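Local coordinates for ABC transporter substrate-binding protein (Streptococcus pneumoniae, PDB 4OHN) that binds histidine and probably delivers it, or a related polar amino acid, to an ABC uptake transporter, at residues A[97-101]-A[223-227]; A[80-86]-A[206-212]; A[41-47]-A[239-244]. The contacts are given in a common frame with arbitrary orientation. Where two conformers were deposited one is given. Numbering follows the deposited sequence.

Overall arrangement
The three contacts gather in the part of this two-lobed binding protein that holds the N-terminal strands and the C-terminal helices. Contact 2 forms part of the histidine pocket: Asn83, Gly84 and Ser86 hydrogen-bond to the bound histidine. Contact 1 has its centre about 10 Å away, and its segment 97-101 bonds to 206-212 through Ser98 N to Val210 O and Tyr101 N to Phe208 O, both 2.9 Å. Contact 3, about 14 Å from contact 2 and 15 Å from contact 1 between centres, meets both at Asp44, whose OD2 lies 2.8 Å from Gly84 N and whose OD1 lies 2.6 Å from Tyr101 OH.

Contact 1 (A[97-101]-A[223-227]); sequences FSNSY and INEAF
This is a loop-on-helix contact in which the extended linker between strands 96-97 and 102-111 packs against helix 217-232. Ser98 (phi/psi -63°/172°), Asn99 (-55°/150°) and Ser100 (-77°/147°) are extended, while Tyr101 turns to -120°/-9°; 223-227 is regular helix. The CA atoms are nearest at Ser98 and Asn224, 6.2 Å apart, widening to 8.2 Å between Tyr101 and Phe227. Asn224 (chi1 m) holds the loop by its amide: OD1 accepts from Asn99 N at 2.8 Å, N-H...O 157°, and ND2 reaches Phe97 O through a water (ND2 to water 3.0 Å, water to Phe97 O 2.8 Å). In this family 3 solute-binding fold, the linker runs beside strand 206-212, where Ser98 and Tyr101 pair with Val210 and Phe208. Ser98 OG (chi1 p) donates to Asn99 O at 2.8 Å. Phe227 (chi1 m) directs its ring edge at Asn99 O, CE2 to O 3.6 Å, and its CZ lies 4.0 Å from CD2 of Tyr101 (chi1 p), ring planes at 61° and centroids 5.9 Å apart.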
loop_
_atom_site.group_PDB
_atom_site.type_symbol
_atom_site.label_atom_id
_atom_site.label_comp_id
_atom_site.label_asym_id
_atom_site.label_seq_id
_atom_site.Cartn_x
_atom_site.Cartn_y
_atom_site.Cartn_z
ATOM N N PHE A 97 5.667 8.167 -10.749
ATOM C CA PHE A 97 5.160 6.810 -10.657
ATOM C C PHE A 97 5.423 5.992 -11.913
ATOM O O PHE A 97 5.333 6.482 -13.029
ATOM C CB PHE A 97 3.648 6.798 -10.383
ATOM C CG PHE A 97 3.270 7.215 -8.984
ATOM C CD1 PHE A 97 2.812 8.486 -8.738
ATOM C CD2 PHE A 97 3.348 6.326 -7.936
ATOM C CE1 PHE A 97 2.451 8.873 -7.445
ATOM C CE2 PHE A 97 2.997 6.705 -6.642
ATOM C CZ PHE A 97 2.533 7.977 -6.403
ATOM N N SER A 98 5.713 4.716 -11.684
ATOM C CA SER A 98 5.610 3.699 -12.733
ATOM C C SER A 98 4.163 3.591 -13.202
ATOM O O SER A 98 3.241 4.165 -12.620
ATOM C CB SER A 98 6.054 2.335 -12.212
ATOM O OG SER A 98 5.110 1.809 -11.280
ATOM N N ASN A 99 3.960 2.823 -14.260
ATOM C CA ASN A 99 2.629 2.346 -14.583
ATOM C C ASN A 99 2.053 1.617 -13.356
ATOM O O ASN A 99 2.777 1.016 -12.562
ATOM C CB ASN A 99 2.657 1.392 -15.782
ATOM C CG ASN A 99 2.837 2.099 -17.077
ATOM O OD1 ASN A 99 2.661 3.296 -17.180
ATOM N ND2 ASN A 99 3.140 1.346 -18.106
ATOM N N SER A 100 0.740 1.660 -13.220
ATOM C CA SER A 100 0.085 0.957 -12.130
ATOM C C SER A 100 0.006 -0.548 -12.409
ATOM O O SER A 100 -0.146 -0.975 -13.553
ATOM C CB SER A 100 -1.293 1.557 -11.865
ATOM O OG SER A 100 -1.184 2.914 -11.445
ATOM N N TYR A 101 0.088 -1.355 -11.356
ATOM C CA TYR A 101 0.144 -2.812 -11.523
ATOM C C TYR A 101 -0.986 -3.570 -10.860
ATOM O O TYR A 101 -1.092 -4.777 -11.049
ATOM C CB TYR A 101 1.509 -3.366 -11.087
ATOM C CG TYR A 101 1.853 -3.100 -9.655
ATOM C CD1 TYR A 101 1.439 -3.951 -8.653
ATOM C CD2 TYR A 101 2.583 -1.969 -9.291
ATOM C CE1 TYR A 101 1.747 -3.697 -7.319
ATOM C CE2 TYR A 101 2.885 -1.708 -7.961
ATOM C CZ TYR A 101 2.453 -2.566 -6.993
ATOM O OH TYR A 101 2.750 -2.353 -5.661
ATOM N N ILE A 223 11.444 -0.037 -14.906
ATOM C CA ILE A 223 10.433 -0.782 -14.166
ATOM C C ILE A 223 9.297 -1.123 -15.134
ATOM O O ILE A 223 8.847 -2.270 -15.200
ATOM C CB ILE A 223 9.920 0.032 -12.963
ATOM C CG1 ILE A 223 11.037 0.211 -11.940
ATOM C CG2 ILE A 223 8.686 -0.631 -12.364
ATOM C CD1 ILE A 223 10.727 1.265 -10.895
ATOM N N ASN A 224 8.827 -0.151 -15.906
ATOM C CA ASN A 224 7.719 -0.410 -16.836
ATOM C C ASN A 224 8.072 -1.461 -17.884
ATOM O O ASN A 224 7.242 -2.331 -18.210
ATOM C CB ASN A 224 7.298 0.885 -17.513
ATOM C CG ASN A 224 6.611 1.860 -16.575
ATOM O OD1 ASN A 224 6.043 1.464 -15.543
ATOM N ND2 ASN A 224 6.648 3.144 -16.912
ATOM N N GLU A 225 9.272 -1.394 -18.439
ATOM C CA GLU A 225 9.694 -2.390 -19.428
ATOM C C GLU A 225 9.737 -3.771 -18.815
ATOM O O GLU A 225 9.357 -4.757 -19.473
ATOM C CB GLU A 225 11.063 -2.031 -19.988
ATOM C CG GLU A 225 11.053 -0.788 -20.866
ATOM C CD GLU A 225 12.407 -0.251 -21.181
ATOM O OE1 GLU A 225 13.439 -0.868 -20.849
ATOM O OE2 GLU A 225 12.448 0.839 -21.810
ATOM N N ALA A 226 10.207 -3.882 -17.574
ATOM C CA ALA A 226 10.225 -5.172 -16.909
ATOM C C ALA A 226 8.801 -5.682 -16.675
ATOM O O ALA A 226 8.546 -6.892 -16.826
ATOM C CB ALA A 226 10.965 -5.075 -15.607
ATOM N N PHE A 227 7.872 -4.807 -16.299
ATOM C CA PHE A 227 6.483 -5.260 -16.190
ATOM C C PHE A 227 6.040 -5.921 -17.514
ATOM O O PHE A 227 5.389 -6.970 -17.499
ATOM C CB PHE A 227 5.504 -4.122 -15.841
ATOM C CG PHE A 227 5.588 -3.588 -14.426
ATOM C CD1 PHE A 227 6.242 -4.255 -13.406
ATOM C CD2 PHE A 227 4.972 -2.389 -14.127
ATOM C CE1 PHE A 227 6.258 -3.738 -12.118
ATOM C CE2 PHE A 227 4.988 -1.874 -12.840
ATOM C CZ PHE A 227 5.645 -2.563 -11.829
HETATM O O HOH W 1 5.333 5.582 -15.705
#

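Contact 2 (A[80-86]-A[206-212]). With HIS (histidine), chain B; ACT (acetate ion), chain D.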
loop_
_atom_site.group_PDB
_atom_site.type_symbol
_atom_site.label_atom_id
_atom_site.label_comp_id
_atom_site.label_asym_id
_atom_site.label_seq_id
_atom_site.Cartn_x
_atom_site.Cartn_y
_atom_site.Cartn_z
ATOM N N LEU A 80 13.136 3.999 -4.059
ATOM C CA LEU A 80 11.773 3.734 -4.487
ATOM C C LEU A 80 10.914 3.504 -3.285
ATOM O O LEU A 80 11.393 3.041 -2.249
ATOM C CB LEU A 80 11.710 2.469 -5.336
ATOM C CG LEU A 80 12.416 2.491 -6.693
ATOM C CD1 LEU A 80 12.406 1.112 -7.280
ATOM C CD2 LEU A 80 11.728 3.468 -7.637
ATOM N N ILE A 81 9.649 3.858 -3.416
ATOM C CA ILE A 81 8.599 3.451 -2.488
ATOM C C ILE A 81 7.776 2.380 -3.218
ATOM O O ILE A 81 7.183 2.647 -4.264
ATOM C CB ILE A 81 7.697 4.618 -2.069
ATOM C CG1 ILE A 81 8.514 5.756 -1.439
ATOM C CG2 ILE A 81 6.596 4.131 -1.126
ATOM C CD1 ILE A 81 7.741 7.045 -1.251
ATOM N N TRP A 82 7.749 1.172 -2.674
ATOM C CA TRP A 82 7.110 0.041 -3.370
ATOM C C TRP A 82 6.532 -0.859 -2.291
ATOM O O TRP A 82 7.270 -1.627 -1.653
ATOM C CB TRP A 82 8.139 -0.706 -4.241
ATOM C CG TRP A 82 7.543 -1.647 -5.248
ATOM C CD1 TRP A 82 6.335 -2.276 -5.173
ATOM C CD2 TRP A 82 8.157 -2.083 -6.456
ATOM N NE1 TRP A 82 6.151 -3.062 -6.296
ATOM C CE2 TRP A 82 7.270 -2.962 -7.084
ATOM C CE3 TRP A 82 9.371 -1.778 -7.093
ATOM C CZ2 TRP A 82 7.550 -3.529 -8.319
ATOM C CZ3 TRP A 82 9.643 -2.356 -8.324
ATOM C CH2 TRP A 82 8.740 -3.210 -8.912
ATOM N N ASN A 83 5.230 -0.716 -2.050
ATOM C CA ASN A 83 4.559 -1.330 -0.901
ATOM C C ASN A 83 3.087 -0.986 -0.933
ATOM O O ASN A 83 2.565 -0.296 -0.060
ATOM C CB ASN A 83 5.188 -0.785 0.394
ATOM C CG ASN A 83 4.673 -1.430 1.663
ATOM O OD1 ASN A 83 4.153 -0.728 2.538
ATOM N ND2 ASN A 83 4.854 -2.737 1.805
ATOM N N GLY A 84 2.373 -1.460 -1.935
ATOM C CA GLY A 84 0.988 -1.052 -2.088
ATOM C C GLY A 84 0.837 0.459 -2.048
ATOM O O GLY A 84 -0.056 0.985 -1.367
ATOM N N TYR A 85 1.701 1.143 -2.796
ATOM C CA TYR A 85 1.755 2.595 -2.755
ATOM C C TYR A 85 0.721 3.160 -3.736
ATOM O O TYR A 85 0.871 3.046 -4.962
ATOM C CB TYR A 85 3.169 3.060 -3.080
ATOM C CG TYR A 85 3.485 4.532 -2.915
ATOM C CD1 TYR A 85 3.012 5.279 -1.843
ATOM C CD2 TYR A 85 4.333 5.161 -3.802
ATOM C CE1 TYR A 85 3.362 6.614 -1.684
ATOM C CE2 TYR A 85 4.682 6.485 -3.652
ATOM C CZ TYR A 85 4.193 7.209 -2.599
ATOM O OH TYR A 85 4.558 8.516 -2.498
ATOM N N SER A 86 -0.325 3.785 -3.216
ATOM C CA SER A 86 -1.420 4.285 -4.044
ATOM C C SER A 86 -1.004 5.509 -4.834
ATOM O O SER A 86 -0.488 6.485 -4.272
ATOM C CB SER A 86 -2.612 4.620 -3.163
ATOM O OG SER A 86 -3.014 3.447 -2.468
ATOM N N GLU A 206 -8.477 3.127 -6.210
ATOM C CA GLU A 206 -7.076 3.462 -6.310
ATOM C C GLU A 206 -6.389 2.433 -7.232
ATOM O O GLU A 206 -6.947 1.381 -7.587
ATOM C CB GLU A 206 -6.404 3.442 -4.919
ATOM C CG GLU A 206 -6.811 4.589 -3.942
ATOM C CD GLU A 206 -6.151 4.482 -2.567
ATOM O OE1 GLU A 206 -5.663 3.386 -2.256
ATOM O OE2 GLU A 206 -6.109 5.486 -1.808
ATOM N N ALA A 207 -5.167 2.765 -7.610
ATOM C CA ALA A 207 -4.232 1.806 -8.172
ATOM C C ALA A 207 -2.891 1.954 -7.483
ATOM O O ALA A 207 -2.482 3.048 -7.100
ATOM C CB ALA A 207 -4.088 1.994 -9.657
ATOM N N PHE A 208 -2.214 0.826 -7.338
ATOM C CA PHE A 208 -0.870 0.786 -6.801
ATOM C C PHE A 208 0.142 0.969 -7.919
ATOM O O PHE A 208 -0.014 0.445 -9.029
ATOM C CB PHE A 208 -0.587 -0.576 -6.163
ATOM C CG PHE A 208 -1.389 -0.894 -4.914
ATOM C CD1 PHE A 208 -1.886 0.082 -4.074
ATOM C CD2 PHE A 208 -1.571 -2.226 -4.544
ATOM C CE1 PHE A 208 -2.577 -0.257 -2.923
ATOM C CE2 PHE A 208 -2.258 -2.556 -3.398
ATOM C CZ PHE A 208 -2.760 -1.577 -2.588
ATOM N N ALA A 209 1.200 1.709 -7.630
ATOM C CA ALA A 209 2.306 1.888 -8.554
ATOM C C ALA A 209 3.577 2.052 -7.718
ATOM O O ALA A 209 3.556 2.049 -6.482
ATOM C CB ALA A 209 2.071 3.104 -9.460
ATOM N N VAL A 210 4.709 2.196 -8.401
ATOM C CA VAL A 210 5.999 2.348 -7.757
ATOM C C VAL A 210 6.412 3.803 -7.807
ATOM O O VAL A 210 6.383 4.412 -8.876
ATOM C CB VAL A 210 7.061 1.474 -8.451
ATOM C CG1 VAL A 210 8.376 1.538 -7.683
ATOM C CG2 VAL A 210 6.579 0.030 -8.563
ATOM N N GLY A 211 6.780 4.359 -6.658
ATOM C CA GLY A 211 7.186 5.750 -6.583
ATOM C C GLY A 211 8.681 5.955 -6.613
ATOM O O GLY A 211 9.410 5.231 -5.935
ATOM N N SER A 212 9.116 6.968 -7.368
ATOM C CA SER A 212 10.514 7.369 -7.455
ATOM C C SER A 212 10.642 8.867 -7.339
ATOM O O SER A 212 9.674 9.605 -7.448
ATOM C CB SER A 212 11.149 6.939 -8.797
ATOM O OG SER A 212 10.782 7.812 -9.853
HETATM N N HIS B . -2.158 2.247 0.019
HETATM C CA HIS B . -1.940 3.151 1.175
HETATM C C HIS B . -0.898 4.198 0.850
HETATM O O HIS B . -0.325 4.165 -0.263
HETATM C CB HIS B . -1.636 2.380 2.481
HETATM C CG HIS B . -0.251 1.825 2.643
HETATM N ND1 HIS B . 0.366 1.799 3.883
HETATM C CD2 HIS B . 0.598 1.194 1.794
HETATM C CE1 HIS B . 1.540 1.208 3.777
HETATM N NE2 HIS B . 1.704 0.824 2.521
HETATM O OXT HIS B . -0.671 5.065 1.720
HETATM C C ACT D . 3.857 11.099 -0.346
HETATM O O ACT D . 3.680 9.875 -0.362
HETATM O OXT ACT D . 3.262 11.708 0.568
HETATM C CH3 ACT D . 4.721 11.778 -1.366
HETATM O O HOH W 2 3.692 0.006 -4.548
#
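The histidine pocket is built here from the loop that follows strand 80-81 and the interrupted strand 206-212 packed against it. Gly84 O and Ser86 OG accept hydrogen bonds from the ligand's N at 2.8 and 2.9 Å, Ser86 N donates to its O at 3.0 Å with an angle of 176°, and the imidazole NE2 donates to Asn83 OD1 at 2.9 Å. Ser86 OG in turn donates to Glu206 OE1 at 2.7 Å, which fixes the hydroxyl as an acceptor for the amino group. Arg91, Gln130, Ser134, Asp179 and Trp66 supply further hydrogen bonds to the ligand.

Two separate backbone links tie the loop down. At the antiparallel hydrogen-bonded pair Ile81-Gly211, Ile81 N reaches Gly211 O at 2.9 Å and Gly211 N reaches Ile81 O at 3.0 Å. Farther along, a single bridge joins Ser86 and Phe208, with Ala209 N donating to Tyr85 O at 3.0 Å. The register shifts by two residues between Ile81 and Ser86, and a water fills the resulting gap, accepting from Asn83 N (3.0 Å) and Tyr85 N (2.9 Å) and donating to Ala209 O (2.8 Å). In this two-lobed family 3 solute-binding protein, the 80-86 loop supplies one side of the ligand site. Gly84, at positive phi, lays its CA over the Phe208 ring, 3.5 Å from the centroid and 3° off the normal; an ideal CB would sit only 3.3 Å from Phe208 CZ. Val210 CG2 makes a CH-pi contact with the six-membered ring of Trp82, 3.4 Å from its centroid.

Contact 3 (A[41-47]-A[239-244]); sequences AGFDIDL and ISQKWF
Helix 43-47 and helix 239-244 run nearly antiparallel, their short-segment axes at 163° with a closest approach of 9.9 Å. Ala41 is extended (-146°/164°) and Gly42, at the N-cap, takes 145°/174°, angles at which a CB would be jammed against the preceding carbonyl O. The helix then starts at Phe43, whose CA is 6.1 Å from the CA of Trp243, the closest CA pair between the two segments.

Trp243 (chi1 m, chi2 103°) lies over this start: Gly42 CA sits 3.6 Å from the centroid of its six-membered ring, 24° off the normal, and Ala41 CB is 4.1 Å from CH2. Phe43 (chi1 t) is a knob in the hole formed by Ile239, Ser240, Trp243 and Phe244; its CD1 is 3.5 Å from both Ile239 CG2 and Phe244 CE2, and its ring edge faces Ser240 CA. The contact thus joins the first turn of a helix from the N-terminal half of this family 3 binding protein to the last turns of its C-terminal helix, 235-244. Asp46 (chi1 m), one turn after Phe43, adds the polar link. Its OD2 accepts from Trp243 NE1 at 2.9 Å, N-H...O 173°, and forms a salt bridge with NZ of the fully extended Lys242, also at 2.9 Å. Ile239 (chi1 m, chi2 t) also packs on the following turn, with CG2 3.8 Å from Asp46 CB and CD1 3.9 Å from Leu47 N.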
loop_
_atom_site.group_PDB
_atom_site.type_symbol
_atom_site.label_atom_id
_atom_site.label_comp_id
_atom_site.label_asym_id
_atom_site.label_seq_id
_atom_site.Cartn_x
_atom_site.Cartn_y
_atom_site.Cartn_z
ATOM N N ALA A 41 8.527 -10.728 3.048
ATOM C CA ALA A 41 7.825 -11.437 1.975
ATOM C C ALA A 41 6.642 -10.616 1.506
ATOM O O ALA A 41 6.206 -9.686 2.183
ATOM C CB ALA A 41 7.339 -12.800 2.436
ATOM N N GLY A 42 6.118 -10.974 0.346
ATOM C CA GLY A 42 4.906 -10.382 -0.153
ATOM C C GLY A 42 4.894 -10.229 -1.655
ATOM O O GLY A 42 5.877 -10.486 -2.350
ATOM N N PHE A 43 3.751 -9.812 -2.162
ATOM C CA PHE A 43 3.578 -9.580 -3.587
ATOM C C PHE A 43 4.606 -8.615 -4.151
ATOM O O PHE A 43 5.221 -8.886 -5.190
ATOM C CB PHE A 43 2.149 -9.095 -3.877
ATOM C CG PHE A 43 1.880 -8.834 -5.329
ATOM C CD1 PHE A 43 1.302 -9.801 -6.105
ATOM C CD2 PHE A 43 2.199 -7.616 -5.912
ATOM C CE1 PHE A 43 1.056 -9.571 -7.463
ATOM C CE2 PHE A 43 1.968 -7.386 -7.259
ATOM C CZ PHE A 43 1.374 -8.357 -8.016
ATOM N N ASP A 44 4.789 -7.480 -3.492
ATOM C CA ASP A 44 5.757 -6.505 -3.964
ATOM C C ASP A 44 7.186 -6.975 -3.779
ATOM O O ASP A 44 8.050 -6.631 -4.579
ATOM C CB ASP A 44 5.581 -5.159 -3.258
ATOM C CG ASP A 44 4.382 -4.373 -3.763
ATOM O OD1 ASP A 44 3.933 -4.565 -4.921
ATOM O OD2 ASP A 44 3.896 -3.530 -2.965
ATOM N N ILE A 45 7.469 -7.725 -2.716
ATOM C CA ILE A 45 8.801 -8.286 -2.547
ATOM C C ILE A 45 9.115 -9.164 -3.762
ATOM O O ILE A 45 10.171 -9.026 -4.397
ATOM C CB ILE A 45 8.938 -9.107 -1.244
ATOM C CG1 ILE A 45 8.514 -8.302 -0.010
ATOM C CG2 ILE A 45 10.368 -9.606 -1.097
ATOM C CD1 ILE A 45 9.297 -7.015 0.209
ATOM N N ASP A 46 8.189 -10.044 -4.111
ATOM C CA ASP A 46 8.383 -10.932 -5.249
ATOM C C ASP A 46 8.445 -10.164 -6.576
ATOM O O ASP A 46 9.306 -10.444 -7.425
ATOM C CB ASP A 46 7.241 -11.967 -5.289
ATOM C CG ASP A 46 7.334 -13.013 -4.172
ATOM O OD1 ASP A 46 8.362 -13.103 -3.468
ATOM O OD2 ASP A 46 6.345 -13.759 -4.026
ATOM N N LEU A 47 7.552 -9.204 -6.747
ATOM C CA LEU A 47 7.475 -8.479 -8.011
ATOM C C LEU A 47 8.716 -7.609 -8.221
ATOM O O LEU A 47 9.315 -7.638 -9.305
ATOM C CB LEU A 47 6.197 -7.651 -8.096
ATOM C CG LEU A 47 5.996 -6.893 -9.414
ATOM C CD1 LEU A 47 5.905 -7.831 -10.586
ATOM C CD2 LEU A 47 4.737 -6.031 -9.323
ATOM N N ILE A 239 3.036 -14.813 -9.314
ATOM C CA ILE A 239 3.081 -14.021 -8.081
ATOM C C ILE A 239 1.661 -13.635 -7.644
ATOM O O ILE A 239 1.313 -13.709 -6.458
ATOM C CB ILE A 239 3.963 -12.781 -8.274
ATOM C CG1 ILE A 239 5.420 -13.190 -8.550
ATOM C CG2 ILE A 239 3.910 -11.896 -7.052
ATOM C CD1 ILE A 239 6.294 -12.043 -9.040
ATOM N N SER A 240 0.831 -13.266 -8.610
ATOM C CA SER A 240 -0.542 -12.879 -8.332
ATOM C C SER A 240 -1.343 -14.029 -7.718
ATOM O O SER A 240 -2.081 -13.852 -6.737
ATOM C CB SER A 240 -1.176 -12.352 -9.629
ATOM O OG SER A 240 -2.475 -11.840 -9.414
ATOM N N GLN A 241 -1.189 -15.222 -8.283
ATOM C CA GLN A 241 -1.903 -16.386 -7.779
ATOM C C GLN A 241 -1.432 -16.739 -6.382
ATOM O O GLN A 241 -2.233 -17.132 -5.527
ATOM C CB GLN A 241 -1.712 -17.590 -8.703
ATOM C CG GLN A 241 -2.498 -17.509 -10.008
ATOM C CD GLN A 241 -4.002 -17.528 -9.794
ATOM O OE1 GLN A 241 -4.502 -18.165 -8.866
ATOM N NE2 GLN A 241 -4.729 -16.824 -10.650
ATOM N N LYS A 242 -0.133 -16.594 -6.153
ATOM C CA LYS A 242 0.464 -16.935 -4.871
ATOM C C LYS A 242 -0.143 -16.093 -3.756
ATOM O O LYS A 242 -0.486 -16.622 -2.701
ATOM C CB LYS A 242 1.978 -16.733 -4.939
ATOM C CG LYS A 242 2.707 -16.894 -3.621
ATOM C CD LYS A 242 4.195 -16.698 -3.808
ATOM C CE LYS A 242 4.927 -16.651 -2.481
ATOM N NZ LYS A 242 6.363 -16.322 -2.700
ATOM N N TRP A 243 -0.294 -14.788 -3.976
ATOM C CA TRP A 243 -0.734 -13.887 -2.915
ATOM C C TRP A 243 -2.239 -13.608 -2.902
ATOM O O TRP A 243 -2.791 -13.311 -1.832
ATOM C CB TRP A 243 0.073 -12.576 -2.991
ATOM C CG TRP A 243 1.510 -12.836 -2.670
ATOM C CD1 TRP A 243 2.557 -12.922 -3.553
ATOM C CD2 TRP A 243 2.048 -13.105 -1.375
ATOM N NE1 TRP A 243 3.713 -13.221 -2.884
ATOM C CE2 TRP A 243 3.426 -13.346 -1.544
ATOM C CE3 TRP A 243 1.495 -13.168 -0.077
ATOM C CZ2 TRP A 243 4.262 -13.637 -0.472
ATOM C CZ3 TRP A 243 2.330 -13.474 0.995
ATOM C CH2 TRP A 243 3.706 -13.686 0.786
ATOM N N PHE A 244 -2.903 -13.716 -4.056
ATOM C CA PHE A 244 -4.307 -13.299 -4.190
ATOM C C PHE A 244 -5.276 -14.368 -4.655
ATOM O O PHE A 244 -6.483 -14.180 -4.550
ATOM C CB PHE A 244 -4.402 -12.111 -5.134
ATOM C CG PHE A 244 -3.710 -10.908 -4.624
ATOM C CD1 PHE A 244 -4.204 -10.265 -3.507
ATOM C CD2 PHE A 244 -2.559 -10.440 -5.207
ATOM C CE1 PHE A 244 -3.578 -9.162 -3.005
ATOM C CE2 PHE A 244 -1.920 -9.329 -4.699
ATOM C CZ PHE A 244 -2.446 -8.690 -3.586
#